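Local coordinates for protein exonuclease (Laribacter hongkongensis, PDB 3SZ4) that probably degrades DNA as a magnesium-dependent alkaline exonuclease of the lambda-exonuclease-like branch of the PDDEXK nucleases, at residues G87-P92 and A99-L104; L110-C115 and C150-Y155; P116-H121 and D156-D161; T140-T145 and I170-A175. All coordinates share one frame; numbering follows the deposited sequence.

Contact 1: residues G87-P92 and A99-L104; sequences GLIDHP and ASPDGL. With MG (magnesium ion), chain B; D5M (2'-deoxyadenosine-5'-monophosphate), chain C.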
loop_
_atom_site.group_PDB
_atom_site.type_symbol
_atom_site.label_atom_id
_atom_site.label_comp_id
_atom_site.label_asym_id
_atom_site.label_seq_id
_atom_site.Cartn_x
_atom_site.Cartn_y
_atom_site.Cartn_z
ATOM N N GLY A 87 14.749 13.614 26.720
ATOM C CA GLY A 87 13.384 13.193 26.428
ATOM C C GLY A 87 12.686 14.100 25.406
ATOM O O GLY A 87 13.308 14.600 24.446
ATOM N N LEU A 88 11.376 14.287 25.618
ATOM C CA LEU A 88 10.566 15.268 24.893
ATOM C C LEU A 88 10.702 16.608 25.576
ATOM O O LEU A 88 10.476 16.727 26.774
ATOM C CB LEU A 88 9.089 14.865 24.894
ATOM C CG LEU A 88 8.128 15.858 24.231
ATOM C CD1 LEU A 88 8.009 15.652 22.691
ATOM C CD2 LEU A 88 6.789 15.750 24.907
ATOM N N ILE A 89 11.063 17.615 24.799
ATOM C CA ILE A 89 11.265 18.957 25.306
ATOM C C ILE A 89 10.089 19.811 24.860
ATOM O O ILE A 89 9.874 20.003 23.678
ATOM C CB ILE A 89 12.613 19.524 24.812
ATOM C CG1 ILE A 89 13.778 18.650 25.308
ATOM C CG2 ILE A 89 12.791 20.989 25.220
ATOM C CD1 ILE A 89 13.714 18.227 26.805
ATOM N N ASP A 90 9.313 20.289 25.822
ATOM C CA ASP A 90 8.125 21.083 25.525
ATOM C C ASP A 90 8.494 22.466 25.083
ATOM O O ASP A 90 9.453 23.014 25.572
ATOM C CB ASP A 90 7.206 21.119 26.725
ATOM C CG ASP A 90 6.438 19.842 26.860
ATOM O OD1 ASP A 90 5.854 19.390 25.846
ATOM O OD2 ASP A 90 6.421 19.266 27.958
ATOM N N HIS A 91 7.772 23.018 24.117
ATOM C CA HIS A 91 8.054 24.375 23.720
ATOM C C HIS A 91 8.057 25.221 25.011
ATOM O O HIS A 91 7.285 24.948 25.929
ATOM C CB HIS A 91 7.014 24.882 22.733
ATOM C CG HIS A 91 7.396 26.171 22.073
ATOM N ND1 HIS A 91 7.249 27.396 22.691
ATOM C CD2 HIS A 91 7.929 26.426 20.855
ATOM C CE1 HIS A 91 7.668 28.348 21.878
ATOM N NE2 HIS A 91 8.080 27.787 20.755
ATOM N N PRO A 92 8.964 26.206 25.118
ATOM C CA PRO A 92 8.924 27.125 26.278
ATOM C C PRO A 92 7.553 27.828 26.486
ATOM O O PRO A 92 7.035 27.788 27.610
ATOM C CB PRO A 92 10.035 28.155 25.973
ATOM C CG PRO A 92 10.418 27.933 24.517
ATOM C CD PRO A 92 10.105 26.491 24.223
ATOM N N ALA A 99 9.428 18.644 21.164
ATOM C CA ALA A 99 10.452 18.144 20.276
ATOM C C ALA A 99 11.202 17.011 20.987
ATOM O O ALA A 99 11.271 16.982 22.227
ATOM C CB ALA A 99 11.394 19.273 19.847
ATOM N N SER A 100 11.693 16.037 20.218
ATOM C CA SER A 100 12.569 14.997 20.773
ATOM C C SER A 100 13.853 14.957 19.962
ATOM O O SER A 100 13.973 14.135 19.046
ATOM C CB SER A 100 11.885 13.626 20.781
ATOM O OG SER A 100 10.662 13.671 21.496
ATOM N N PRO A 101 14.805 15.880 20.258
ATOM C CA PRO A 101 16.099 15.806 19.545
ATOM C C PRO A 101 16.882 14.525 19.910
ATOM O O PRO A 101 16.679 13.943 20.990
ATOM C CB PRO A 101 16.851 17.073 19.992
ATOM C CG PRO A 101 16.205 17.473 21.291
ATOM C CD PRO A 101 14.779 16.953 21.275
ATOM N N ASP A 102 17.745 14.086 18.998
ATOM C CA ASP A 102 18.520 12.876 19.218
ATOM C C ASP A 102 19.600 13.075 20.259
ATOM O O ASP A 102 20.138 12.102 20.771
ATOM C CB ASP A 102 19.063 12.333 17.903
ATOM C CG ASP A 102 17.964 11.727 17.048
ATOM O OD1 ASP A 102 16.959 11.269 17.603
ATOM O OD2 ASP A 102 18.080 11.719 15.814
ATOM N N GLY A 103 19.877 14.338 20.592
ATOM C CA GLY A 103 20.805 14.673 21.646
ATOM C C GLY A 103 21.116 16.151 21.751
ATOM O O GLY A 103 20.951 16.908 20.770
ATOM N N LEU A 104 21.565 16.549 22.953
ATOM C CA LEU A 104 22.049 17.905 23.220
ATOM C C LEU A 104 23.567 17.982 23.048
ATOM O O LEU A 104 24.325 17.485 23.875
ATOM C CB LEU A 104 21.652 18.360 24.624
ATOM C CG LEU A 104 20.164 18.324 24.985
ATOM C CD1 LEU A 104 19.971 18.865 26.383
ATOM C CD2 LEU A 104 19.287 19.085 23.990
HETATM MG MG MG B . 16.399 11.087 14.357
HETATM O "O5'" D5M C . 10.412 13.157 17.334
HETATM C "C5'" D5M C . 9.948 11.823 17.090
HETATM C "C4'" D5M C . 11.131 11.061 16.506
HETATM O "O4'" D5M C . 11.094 9.690 16.864
HETATM C "C3'" D5M C . 11.161 11.097 14.990
HETATM O "O3'" D5M C . 12.526 11.251 14.611
HETATM C "C2'" D5M C . 10.686 9.759 14.492
HETATM C "C1'" D5M C . 10.768 8.887 15.734
HETATM N N9 D5M C . 9.455 8.309 16.063
HETATM C C8 D5M C . 8.243 8.822 15.786
HETATM N N7 D5M C . 7.295 7.988 16.276
HETATM C C5 D5M C . 7.944 6.961 16.868
HETATM C C6 D5M C . 7.519 5.821 17.534
HETATM N N6 D5M C . 6.190 5.609 17.671
HETATM N N1 D5M C . 8.442 4.952 18.042
HETATM C C2 D5M C . 9.770 5.173 17.909
HETATM N N3 D5M C . 10.204 6.275 17.265
HETATM C C4 D5M C . 9.309 7.171 16.741
HETATM P P D5M C . 9.461 14.423 17.682
HETATM O O1P D5M C . 8.449 14.392 16.582
HETATM O O3P D5M C . 10.327 15.648 17.608
HETATM O O2P D5M C . 8.926 14.071 19.038
#
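With chi1 of Leu88 at 177°, CG stands opposite the backbone N and CD1 is carried to Ser100, where it lies 3.5 Å from OG. In Ser100 a chi1 of -56° sets OG beside its own backbone N, so that the hydroxyl and the N-H both face the phosphate of the bound 2'-deoxyadenosine-5'-monophosphate. Ser100 N donates to O3P of the nucleotide over 3.0 Å, and Ser100 OG is hydrogen-bonded to O2P. Trp8 NE1 also bonds to that hydroxyl, a second-shell contact consistent with fixing its rotation. The backbones are joined by an antiparallel hydrogen-bonded pair, Ile89 with Ala99. Ile89 N gives a nearly straight bond to Ala99 O at 2.7 Å (172° at the hydrogen), whereas the return bond from Ala99 N to Ile89 O, 2.9 Å, is more bent. Leu88 CA adds a CA-H...O contact to the same Ala99 O. Past the phosphate-binding serine, Asp102 OD2 binds the magnesium ion at 2.3 Å, together with Glu112 OE2 and Ile113 O, so one short loop serves both nucleotide and metal. Strand 89-90 forms one margin of a small three-stranded sheet, next to 97-99. Helix 6-12 packs against Leu88, and helix 132-145 meets Ile89 and Ala99 through Cys144.

Contact 2: residues L110-C115 and C150-Y155; sequences LIEIKC and CDFVSY. With MG (magnesium ion), chain B.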
loop_
_atom_site.group_PDB
_atom_site.type_symbol
_atom_site.label_atom_id
_atom_site.label_comp_id
_atom_site.label_asym_id
_atom_site.label_seq_id
_atom_site.Cartn_x
_atom_site.Cartn_y
_atom_site.Cartn_z
ATOM N N LEU A 110 22.566 20.688 18.822
ATOM C CA LEU A 110 21.693 19.525 18.866
ATOM C C LEU A 110 22.214 18.572 17.846
ATOM O O LEU A 110 22.935 18.965 16.908
ATOM C CB LEU A 110 20.277 19.917 18.491
ATOM C CG LEU A 110 19.588 20.922 19.401
ATOM C CD1 LEU A 110 18.410 21.622 18.702
ATOM C CD2 LEU A 110 19.127 20.213 20.634
ATOM N N ILE A 111 21.865 17.311 18.026
ATOM C CA ILE A 111 22.011 16.400 16.925
ATOM C C ILE A 111 20.669 15.783 16.502
ATOM O O ILE A 111 19.763 15.530 17.336
ATOM C CB ILE A 111 23.105 15.345 17.160
ATOM C CG1 ILE A 111 23.310 14.581 15.859
ATOM C CG2 ILE A 111 22.759 14.430 18.344
ATOM C CD1 ILE A 111 24.356 13.482 15.925
ATOM N N GLU A 112 20.570 15.575 15.189
ATOM C CA GLU A 112 19.460 14.883 14.548
ATOM C C GLU A 112 20.050 13.826 13.603
ATOM O O GLU A 112 20.790 14.176 12.671
ATOM C CB GLU A 112 18.616 15.877 13.743
ATOM C CG GLU A 112 17.518 15.224 12.982
ATOM C CD GLU A 112 16.591 14.439 13.888
ATOM O OE1 GLU A 112 16.380 14.794 15.073
ATOM O OE2 GLU A 112 16.047 13.448 13.415
ATOM N N ILE A 113 19.721 12.551 13.852
ATOM C CA ILE A 113 20.320 11.392 13.183
ATOM C C ILE A 113 19.309 10.697 12.262
ATOM O O ILE A 113 18.210 10.349 12.711
ATOM C CB ILE A 113 20.760 10.315 14.208
ATOM C CG1 ILE A 113 21.829 10.841 15.167
ATOM C CG2 ILE A 113 21.270 9.016 13.493
ATOM C CD1 ILE A 113 22.063 9.906 16.368
ATOM N N LYS A 114 19.691 10.471 11.004
ATOM C CA LYS A 114 18.925 9.617 10.102
ATOM C C LYS A 114 19.692 8.353 9.749
ATOM O O LYS A 114 20.898 8.387 9.472
ATOM C CB LYS A 114 18.606 10.342 8.792
ATOM C CG LYS A 114 17.795 11.625 8.902
ATOM C CD LYS A 114 16.573 11.504 9.799
ATOM C CE LYS A 114 15.900 12.860 9.827
ATOM N NZ LYS A 114 14.936 13.087 10.942
ATOM N N CYS A 115 18.983 7.239 9.739
ATOM C CA CYS A 115 19.494 6.018 9.135
ATOM C C CYS A 115 18.480 5.506 8.110
ATOM O O CYS A 115 17.797 4.492 8.359
ATOM C CB CYS A 115 19.766 4.966 10.206
ATOM S SG CYS A 115 20.924 5.533 11.426
ATOM N N CYS A 150 21.808 22.870 14.828
ATOM C CA CYS A 150 21.644 21.438 14.913
ATOM C C CYS A 150 22.500 20.737 13.866
ATOM O O CYS A 150 22.610 21.172 12.707
ATOM C CB CYS A 150 20.178 21.036 14.822
ATOM S SG CYS A 150 19.926 19.258 14.845
ATOM N N ASP A 151 23.167 19.688 14.309
ATOM C CA ASP A 151 23.981 18.926 13.410
ATOM C C ASP A 151 23.144 17.798 12.883
ATOM O O ASP A 151 22.537 17.033 13.656
ATOM C CB ASP A 151 25.233 18.420 14.104
ATOM C CG ASP A 151 26.405 19.355 13.934
ATOM O OD1 ASP A 151 26.279 20.361 13.184
ATOM O OD2 ASP A 151 27.456 19.068 14.542
ATOM N N PHE A 152 23.095 17.732 11.560
ATOM C CA PHE A 152 22.262 16.787 10.893
ATOM C C PHE A 152 23.152 15.684 10.387
ATOM O O PHE A 152 23.967 15.913 9.486
ATOM C CB PHE A 152 21.525 17.466 9.752
ATOM C CG PHE A 152 20.746 16.520 8.880
ATOM C CD1 PHE A 152 21.337 15.943 7.751
ATOM C CD2 PHE A 152 19.411 16.207 9.183
ATOM C CE1 PHE A 152 20.601 15.056 6.929
ATOM C CE2 PHE A 152 18.679 15.331 8.381
ATOM C CZ PHE A 152 19.263 14.760 7.245
ATOM N N VAL A 153 23.003 14.496 10.986
ATOM C CA VAL A 153 23.741 13.279 10.586
ATOM C C VAL A 153 22.897 12.313 9.799
ATOM O O VAL A 153 21.769 12.022 10.164
ATOM C CB VAL A 153 24.308 12.513 11.807
ATOM C CG1 VAL A 153 24.862 11.127 11.396
ATOM C CG2 VAL A 153 25.402 13.332 12.464
ATOM N N SER A 154 23.453 11.821 8.708
ATOM C CA SER A 154 22.878 10.686 8.034
ATOM C C SER A 154 23.910 9.561 7.984
ATOM O O SER A 154 25.110 9.787 7.764
ATOM C CB SER A 154 22.416 11.080 6.641
ATOM O OG SER A 154 21.764 9.997 5.983
ATOM N N TYR A 155 23.435 8.339 8.185
ATOM C CA TYR A 155 24.338 7.228 8.368
ATOM C C TYR A 155 23.804 5.946 7.742
ATOM O O TYR A 155 22.640 5.600 7.914
ATOM C CB TYR A 155 24.614 7.038 9.863
ATOM C CG TYR A 155 25.643 5.969 10.149
ATOM C CD1 TYR A 155 26.975 6.140 9.760
ATOM C CD2 TYR A 155 25.282 4.778 10.794
ATOM C CE1 TYR A 155 27.935 5.136 10.003
ATOM C CE2 TYR A 155 26.224 3.757 11.057
ATOM C CZ TYR A 155 27.548 3.945 10.661
ATOM O OH TYR A 155 28.492 2.972 10.916
HETATM MG MG MG B . 16.399 11.087 14.357
#
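Leu110 CB packs on Cys150 SG at 3.7 Å where two neighbouring strands run side by side in the central sheet of the PDDEXK nuclease fold. The pairing is parallel from Ile111-Asp151 through Lys114-Ser154, and the axes of 110-114 and 150-155 approach to 4.4 Å at an angle of 19°. Leu110 O accepts from Asp151 N. On the opposite face, Ile111 reaches obliquely over Val153; its chi1 of -172° carries CD1 to within 3.6 Å of Val153 CG2. Glu112 then uses both backbone groups, its N donating to Asp151 O and its O accepting from Val153 N. Its side chain bends at chi2 (57°) away from the partner strand, and OE2 binds the magnesium ion at 2.6 Å. Ile113 O is a second ligand of that ion, with Asp102 from a preceding loop as another, so consecutive residues of one strand supply a carboxylate and a carbonyl. Lys114 N donates to Val153 O, and Lys114 O accepts from Tyr155 N. Lys114 crosses Phe152 at about a right angle, CG lying 3.8 Å from CZ, before NZ bridges to Glu112 OE2 over 2.7 Å. Gln137 also bonds to that ammonium. Finally, Cys115 CA sits 3.4 Å from Tyr155 O, in a CA-H...O contact.

Contact 3: residues P116-H121 and D156-D161; sequences PNTWTH and DDRLPD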
loop_
_atom_site.group_PDB
_atom_site.type_symbol
_atom_site.label_atom_id
_atom_site.label_comp_id
_atom_site.label_asym_id
_atom_site.label_seq_id
_atom_site.Cartn_x
_atom_site.Cartn_y
_atom_site.Cartn_z
ATOM N N PRO A 116 18.371 6.203 6.953
ATOM C CA PRO A 116 17.301 5.901 5.992
ATOM C C PRO A 116 17.708 4.737 5.085
ATOM O O PRO A 116 18.721 4.063 5.381
ATOM C CB PRO A 116 17.168 7.218 5.199
ATOM C CG PRO A 116 18.566 7.816 5.224
ATOM C CD PRO A 116 19.299 7.234 6.436
ATOM N N ASN A 117 16.928 4.501 4.019
ATOM C CA ASN A 117 17.311 3.554 2.961
ATOM C C ASN A 117 18.573 4.033 2.316
ATOM O O ASN A 117 18.780 5.229 2.177
ATOM C CB ASN A 117 16.320 3.541 1.811
ATOM C CG ASN A 117 14.918 3.467 2.257
ATOM O OD1 ASN A 117 14.516 2.475 2.890
ATOM N ND2 ASN A 117 14.124 4.504 1.916
ATOM N N THR A 118 19.378 3.113 1.831
ATOM C CA THR A 118 20.576 3.486 1.125
ATOM C C THR A 118 20.371 4.591 0.083
ATOM O O THR A 118 21.201 5.519 -0.031
ATOM C CB THR A 118 21.176 2.273 0.466
ATOM O OG1 THR A 118 21.138 1.176 1.382
ATOM C CG2 THR A 118 22.589 2.562 0.094
ATOM N N TRP A 119 19.281 4.515 -0.675
ATOM C CA TRP A 119 19.071 5.498 -1.742
ATOM C C TRP A 119 18.786 6.914 -1.229
ATOM O O TRP A 119 19.218 7.902 -1.819
ATOM C CB TRP A 119 17.991 5.068 -2.736
ATOM C CG TRP A 119 17.860 6.114 -3.788
ATOM C CD1 TRP A 119 16.807 6.970 -3.974
ATOM C CD2 TRP A 119 18.856 6.485 -4.759
ATOM N NE1 TRP A 119 17.071 7.822 -5.020
ATOM C CE2 TRP A 119 18.318 7.544 -5.523
ATOM C CE3 TRP A 119 20.141 6.007 -5.067
ATOM C CZ2 TRP A 119 19.022 8.145 -6.577
ATOM C CZ3 TRP A 119 20.848 6.602 -6.116
ATOM C CH2 TRP A 119 20.281 7.663 -6.860
ATOM N N THR A 120 18.035 6.997 -0.140
ATOM C CA THR A 120 17.775 8.253 0.506
ATOM C C THR A 120 19.092 8.793 1.022
ATOM O O THR A 120 19.335 9.984 0.955
ATOM C CB THR A 120 16.862 8.042 1.702
ATOM O OG1 THR A 120 15.738 7.237 1.312
ATOM C CG2 THR A 120 16.422 9.370 2.305
ATOM N N HIS A 121 19.955 7.931 1.538
ATOM C CA HIS A 121 21.209 8.413 2.096
ATOM C C HIS A 121 22.044 9.019 0.997
ATOM O O HIS A 121 22.561 10.131 1.148
ATOM C CB HIS A 121 22.005 7.306 2.792
ATOM C CG HIS A 121 23.218 7.806 3.520
ATOM N ND1 HIS A 121 24.504 7.469 3.152
ATOM C CD2 HIS A 121 23.339 8.627 4.589
ATOM C CE1 HIS A 121 25.362 8.056 3.965
ATOM N NE2 HIS A 121 24.682 8.760 4.850
ATOM N N ASP A 156 24.655 5.256 7.001
ATOM C CA ASP A 156 24.284 3.992 6.436
ATOM C C ASP A 156 25.524 3.165 6.224
ATOM O O ASP A 156 26.349 3.438 5.347
ATOM C CB ASP A 156 23.486 4.149 5.139
ATOM C CG ASP A 156 23.103 2.809 4.511
ATOM O OD1 ASP A 156 23.641 1.733 4.932
ATOM O OD2 ASP A 156 22.268 2.825 3.576
ATOM N N ASP A 157 25.620 2.123 7.038
ATOM C CA ASP A 157 26.790 1.266 7.078
ATOM C C ASP A 157 26.875 0.227 5.962
ATOM O O ASP A 157 27.863 -0.505 5.891
ATOM C CB ASP A 157 26.852 0.556 8.430
ATOM C CG ASP A 157 25.680 -0.411 8.664
ATOM O OD1 ASP A 157 25.789 -1.271 9.572
ATOM O OD2 ASP A 157 24.635 -0.314 7.989
ATOM N N ARG A 158 25.856 0.123 5.109
ATOM C CA ARG A 158 25.918 -0.865 4.038
ATOM C C ARG A 158 26.821 -0.403 2.881
ATOM O O ARG A 158 27.111 -1.165 1.948
ATOM C CB ARG A 158 24.516 -1.200 3.545
ATOM C CG ARG A 158 23.606 -1.808 4.619
ATOM C CD ARG A 158 22.133 -1.591 4.275
ATOM N NE ARG A 158 21.690 -0.202 4.473
ATOM C CZ ARG A 158 20.412 0.182 4.527
ATOM N NH1 ARG A 158 19.460 -0.726 4.410
ATOM N NH2 ARG A 158 20.075 1.461 4.697
ATOM N N LEU A 159 27.280 0.839 2.968
ATOM C CA LEU A 159 28.000 1.498 1.888
ATOM C C LEU A 159 29.499 1.388 2.062
ATOM O O LEU A 159 29.981 1.117 3.156
ATOM C CB LEU A 159 27.601 2.975 1.823
ATOM C CG LEU A 159 26.200 3.175 1.270
ATOM C CD1 LEU A 159 25.739 4.626 1.416
ATOM C CD2 LEU A 159 26.084 2.723 -0.185
ATOM N N PRO A 160 30.247 1.605 0.972
ATOM C CA PRO A 160 31.685 1.796 1.094
ATOM C C PRO A 160 31.949 2.838 2.156
ATOM O O PRO A 160 31.073 3.683 2.442
ATOM C CB PRO A 160 32.067 2.341 -0.263
ATOM C CG PRO A 160 31.094 1.694 -1.179
ATOM C CD PRO A 160 29.805 1.677 -0.429
ATOM N N ASP A 161 33.146 2.776 2.729
ATOM C CA ASP A 161 33.469 3.492 3.963
ATOM C C ASP A 161 33.302 4.978 3.892
ATOM O O ASP A 161 32.735 5.583 4.816
ATOM C CB ASP A 161 34.878 3.144 4.423
ATOM C CG ASP A 161 34.930 1.773 5.099
ATOM O OD1 ASP A 161 33.901 1.022 5.086
ATOM O OD2 ASP A 161 35.996 1.438 5.659
#
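Asp156 lies against Thr118 and His121, and its carboxylate is shared between the segments. With chi1 at 179°, OD2 is brought to Thr118 OG1, which donates to its syn lone pair over 3.0 Å. CB meanwhile rests over the face of the His121 ring, 4.2 Å from the centroid and 23° off the normal, a CH-pi contact. Asp156 also begins a type I turn that ends at Leu159. Its OD1 accepts from Arg158 N at 2.7 Å, closing an Asx turn, and from Arg158 NE at 2.8 Å, the salt bridge; these two donors approach from opposite faces of the carboxylate plane. Arg158 bends at chi3, and Thr118 OG1 stands over one face of its guanidinium, 3.2 Å above the plane. Arg158 NH2 comes within 3.0 Å of Pro116 O, at the guanidinium edge. Leu159 then meets Thr118 tip to tip, CD2 to CG2 at 3.5 Å, while its CD1 reaches the His121 edge at ND1, 3.6 Å away. The contact thus joins the first turn of helix 118-127 to the loop between strands 149-155 and 165-171. Helix 59-79 reaches the loop through Arg63, and a neighbouring subunit packs its Thr49 and Leu48 on Thr118 and Leu159.

Contact 4: residues T140-T145 and I170-A175; sequences TQMACT and IERDDA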
loop_
_atom_site.group_PDB
_atom_site.type_symbol
_atom_site.label_atom_id
_atom_site.label_comp_id
_atom_site.label_asym_id
_atom_site.label_seq_id
_atom_site.Cartn_x
_atom_site.Cartn_y
_atom_site.Cartn_z
ATOM N N THR A 140 12.411 23.362 14.681
ATOM C CA THR A 140 11.439 23.192 15.774
ATOM C C THR A 140 12.115 22.725 17.047
ATOM O O THR A 140 11.720 23.104 18.160
ATOM C CB THR A 140 10.332 22.195 15.413
ATOM O OG1 THR A 140 9.656 22.633 14.221
ATOM C CG2 THR A 140 9.343 22.054 16.556
ATOM N N GLN A 141 13.135 21.889 16.880
ATOM C CA GLN A 141 13.955 21.456 18.008
ATOM C C GLN A 141 14.652 22.658 18.672
ATOM O O GLN A 141 14.590 22.822 19.892
ATOM C CB GLN A 141 14.973 20.433 17.550
ATOM C CG GLN A 141 14.349 19.142 17.074
ATOM C CD GLN A 141 15.328 18.299 16.276
ATOM O OE1 GLN A 141 15.147 17.105 16.136
ATOM N NE2 GLN A 141 16.370 18.921 15.752
ATOM N N MET A 142 15.280 23.505 17.851
ATOM C CA MET A 142 15.975 24.700 18.346
ATOM C C MET A 142 14.978 25.611 19.052
ATOM O O MET A 142 15.267 26.138 20.142
ATOM C CB MET A 142 16.660 25.438 17.222
ATOM C CG MET A 142 17.304 24.528 16.243
ATOM S SD MET A 142 18.743 25.294 15.508
ATOM C CE MET A 142 18.467 24.960 13.769
ATOM N N ALA A 143 13.784 25.725 18.467
ATOM C CA ALA A 143 12.711 26.479 19.072
ATOM C C ALA A 143 12.299 25.937 20.417
ATOM O O ALA A 143 12.008 26.707 21.299
ATOM C CB ALA A 143 11.540 26.585 18.154
ATOM N N CYS A 144 12.269 24.630 20.617
ATOM C CA CYS A 144 11.856 24.129 21.948
ATOM C C CYS A 144 12.982 24.136 22.976
ATOM O O CYS A 144 12.742 24.171 24.187
ATOM C CB CYS A 144 11.318 22.716 21.849
ATOM S SG CYS A 144 9.904 22.624 20.818
ATOM N N THR A 145 14.214 24.091 22.485
ATOM C CA THR A 145 15.375 23.971 23.347
ATOM C C THR A 145 16.135 25.297 23.461
ATOM O O THR A 145 17.059 25.407 24.255
ATOM C CB THR A 145 16.313 22.876 22.818
ATOM O OG1 THR A 145 16.690 23.188 21.476
ATOM C CG2 THR A 145 15.611 21.539 22.820
ATOM N N ILE A 170 23.080 23.213 10.665
ATOM C CA ILE A 170 21.976 24.058 10.307
ATOM C C ILE A 170 21.801 24.989 11.476
ATOM O O ILE A 170 21.545 24.553 12.614
ATOM C CB ILE A 170 20.682 23.226 10.113
ATOM C CG1 ILE A 170 20.939 21.990 9.232
ATOM C CG2 ILE A 170 19.507 24.128 9.625
ATOM C CD1 ILE A 170 21.229 22.268 7.743
ATOM N N GLU A 171 21.980 26.277 11.191
ATOM C CA GLU A 171 21.976 27.300 12.237
ATOM C C GLU A 171 20.545 27.632 12.550
ATOM O O GLU A 171 19.683 27.626 11.647
ATOM C CB GLU A 171 22.711 28.565 11.775
ATOM C CG GLU A 171 24.156 28.342 11.268
ATOM C CD GLU A 171 25.139 27.997 12.396
ATOM O OE1 GLU A 171 26.131 27.263 12.143
ATOM O OE2 GLU A 171 24.911 28.457 13.543
ATOM N N ARG A 172 20.286 27.916 13.823
ATOM C CA ARG A 172 19.008 28.493 14.220
ATOM C C ARG A 172 18.582 29.565 13.225
ATOM O O ARG A 172 19.405 30.161 12.532
ATOM C CB ARG A 172 19.092 29.070 15.619
ATOM C CG ARG A 172 17.789 29.601 16.133
ATOM C CD ARG A 172 17.937 30.114 17.542
ATOM N NE ARG A 172 16.628 30.314 18.127
ATOM C CZ ARG A 172 16.077 29.490 19.013
ATOM N NH1 ARG A 172 16.735 28.417 19.442
ATOM N NH2 ARG A 172 14.867 29.741 19.493
ATOM N N ASP A 173 17.285 29.795 13.133
ATOM C CA ASP A 173 16.733 30.755 12.165
ATOM C C ASP A 173 15.415 31.211 12.757
ATOM O O ASP A 173 14.370 30.569 12.566
ATOM C CB ASP A 173 16.551 30.102 10.775
ATOM C CG ASP A 173 15.676 30.918 9.821
ATOM O OD1 ASP A 173 14.965 31.847 10.269
ATOM O OD2 ASP A 173 15.697 30.621 8.600
ATOM N N ASP A 174 15.480 32.313 13.502
ATOM C CA ASP A 174 14.299 32.832 14.201
ATOM C C ASP A 174 13.154 33.248 13.265
ATOM O O ASP A 174 12.013 33.310 13.713
ATOM C CB ASP A 174 14.670 33.958 15.188
ATOM C CG ASP A 174 15.797 33.554 16.178
ATOM O OD1 ASP A 174 16.788 34.296 16.268
ATOM O OD2 ASP A 174 15.695 32.513 16.874
ATOM N N ALA A 175 13.448 33.497 11.984
ATOM C CA ALA A 175 12.404 33.778 10.984
ATOM C C ALA A 175 11.518 32.536 10.661
ATOM O O ALA A 175 10.282 32.582 10.849
ATOM C CB ALA A 175 13.006 34.390 9.697
#
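Met142 meets Arg172 where helix 132-145 of the PDDEXK nuclease fold passes the end of strand 165-171, the last strand in the order of the central sheet, just before the long helix 174-205. The nearest CA atoms across the contact, those of Met142 and Arg172, are 6.4 Å apart. The bond from CA to CB of Met142 is directed toward the other segment, and CB lies 3.7 Å from Arg172 NH1. CG, set beside the backbone N by a chi1 of -40°, hands the chain on to SD, which lies 3.5 Å from Arg172 CA and equally near the backbone N of that residue. The chain bends at chi3, and CE turns in over the strand end: it is 3.3 Å from Ile170 O, also approaches the Arg172 N and the Glu171 carbonyl carbon, and packs more loosely on Ile170 CG2. The thioether is thus laid along the backbone from Ile170 to Arg172, where the strand gives way to the loop.

Arg172 answers in the reverse direction. Its chain is extended from CG to NE, which carries the guanidinium past the methionine to the helix backbone. NH1 donates a hydrogen bond to Arg147 O and a weak one to Met142 O, so two backbone carbonyls near the helix end share it. NH2 lies by Ala143 CA. Asp174, two residues on at the start of helix 174-205, pairs with it in a salt bridge: Arg172 NE donates to Asp174 OD2 over 2.7 Å, nearly along the C-O axis and only 3° out of the guanidinium plane.

Overall arrangement
Contacts 1 and 2 meet at the magnesium ion: their centres are about 14 Å apart, and Asp102 OD2 also lies 2.7 Å from Ile113 N, probably hydrogen-bonded, besides binding the metal. Between them strands 103-105 and 109-114 are neighbours in the central sheet. Contact 4 touches both, its centre about 12 Å from that of contact 1, where Ile89 CG2 packs on Cys144 O, and about 15 Å from that of contact 2, where Cys150 N approaches Ile170 O at 2.8 Å. The segments of contact 3 follow directly on those of contact 2, the centres about 14 Å apart, and Ser154 O lies 3.1 Å from His121 NE2, a weak hydrogen bond. Contact 3 is remote from contacts 1 and 4, with centres about 27 Å away.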